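Local coordinates for protein molinate hydrolase (Gulosibacter molinativorax, PDB 4UB9) that probably hydrolyses the thiocarbamate herbicide molinate, as a zinc-binding enzyme of the amidohydrolase family, at residues A[175-178]-A[184-187]. Numbering follows the deposited sequence.
Sequences IGMG and DFMR
D184 reaches back across a short loop to the backbone of G178, a side-chain carboxylate tying two points of an irregular loop together through a backbone N-H. With chi1 at -69°, its CG lies beside its own backbone N and anti to the carbonyl carbon, which carries the carboxylate across. D184 OD2 accepts a hydrogen bond from G178 N at 2.6 Å; the donor arrives on the anti side, 27° out of the carboxylate plane. M177 CG, anti to the methionine backbone N (chi1 -171°), lies 3.6 Å from D184 OD2, and the two side chains cross at a slant. M177 then bends at chi3, setting its CE 3.9 Å from F185 CE1 at the ring edge, while SD stands oblique to the ring in a Met-aromatic contact. G178 O also meets that edge, in plane, 3.6 Å from F185 CE1. Replacing this aspartate with an alanine is likely to leave the G178 N-H without its carboxylate acceptor and undo this tie. The buried contact lies between strand 174-175 and helix 198-209. W145 and H246 pack against both M177 and F185, and the M177 side chain lies about 6 Å from the zinc ion, beside the metal site of the TIM-barrel-type fold.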
loop_
_atom_site.group_PDB
_atom_site.type_symbol
_atom_site.label_atom_id
_atom_site.label_comp_id
_atom_site.label_asym_id
_atom_site.label_seq_id
_atom_site.Cartn_x
_atom_site.Cartn_y
_atom_site.Cartn_z
ATOM N N ILE A 175 -22.584 0.475 18.162
ATOM C CA ILE A 175 -22.869 -0.924 18.126
ATOM C C ILE A 175 -22.714 -1.405 16.688
ATOM O O ILE A 175 -23.445 -0.978 15.799
ATOM C CB ILE A 175 -24.282 -1.236 18.624
ATOM C CG1 ILE A 175 -24.526 -0.686 20.033
ATOM C CG2 ILE A 175 -24.536 -2.734 18.575
ATOM C CD1 ILE A 175 -23.547 -1.152 21.069
ATOM N N GLY A 176 -21.812 -2.377 16.516
ATOM C CA GLY A 176 -21.599 -3.029 15.229
ATOM C C GLY A 176 -20.484 -2.430 14.398
ATOM O O GLY A 176 -20.292 -2.793 13.244
ATOM N N MET A 177 -19.769 -1.474 14.981
ATOM C CA MET A 177 -18.644 -0.860 14.273
ATOM C C MET A 177 -17.364 -1.398 14.839
ATOM O O MET A 177 -17.215 -1.629 16.044
ATOM C CB MET A 177 -18.658 0.678 14.422
ATOM C CG MET A 177 -17.620 1.395 13.521
ATOM S SD MET A 177 -17.479 3.183 13.773
ATOM C CE MET A 177 -16.803 3.280 15.421
ATOM N N GLY A 178 -16.378 -1.505 13.985
ATOM C CA GLY A 178 -15.029 -1.877 14.442
ATOM C C GLY A 178 -14.306 -0.719 15.133
ATOM O O GLY A 178 -14.733 0.431 15.073
ATOM N N ASP A 184 -13.029 -0.112 9.386
ATOM C CA ASP A 184 -13.824 1.081 9.630
ATOM C C ASP A 184 -13.044 2.425 9.736
ATOM O O ASP A 184 -13.637 3.486 9.621
ATOM C CB ASP A 184 -14.680 0.867 10.855
ATOM C CG ASP A 184 -15.776 -0.163 10.619
ATOM O OD1 ASP A 184 -16.471 -0.083 9.624
ATOM O OD2 ASP A 184 -15.979 -1.028 11.446
ATOM N N PHE A 185 -11.731 2.371 9.930
ATOM C CA PHE A 185 -10.927 3.584 9.980
ATOM C C PHE A 185 -9.759 3.532 9.021
ATOM O O PHE A 185 -8.914 4.361 9.061
ATOM C CB PHE A 185 -10.407 3.814 11.386
ATOM C CG PHE A 185 -11.480 4.162 12.375
ATOM C CD1 PHE A 185 -12.331 3.188 12.859
ATOM C CD2 PHE A 185 -11.617 5.468 12.835
ATOM C CE1 PHE A 185 -13.279 3.500 13.810
ATOM C CE2 PHE A 185 -12.574 5.796 13.760
ATOM C CZ PHE A 185 -13.432 4.814 14.243
ATOM N N MET A 186 -9.767 2.600 8.106
ATOM C CA MET A 186 -8.758 2.580 7.082
ATOM C C MET A 186 -9.084 3.460 5.882
ATOM O O MET A 186 -10.232 3.836 5.652
ATOM C CB MET A 186 -8.581 1.161 6.566
ATOM C CG MET A 186 -7.735 0.290 7.463
ATOM S SD MET A 186 -7.775 -1.472 6.984
ATOM C CE MET A 186 -7.846 -1.480 5.217
ATOM N N ARG A 187 -8.044 3.752 5.110
ATOM C CA ARG A 187 -8.177 4.235 3.721
ATOM C C ARG A 187 -7.315 3.363 2.862
ATOM O O ARG A 187 -6.409 2.724 3.358
ATOM C CB ARG A 187 -7.739 5.707 3.572
ATOM C CG ARG A 187 -8.428 6.617 4.572
ATOM C CD ARG A 187 -8.274 8.063 4.173
ATOM N NE ARG A 187 -8.674 8.922 5.268
ATOM C CZ ARG A 187 -8.428 10.223 5.345
ATOM N NH1 ARG A 187 -7.838 10.853 4.346
ATOM N NH2 ARG A 187 -8.784 10.895 6.436
#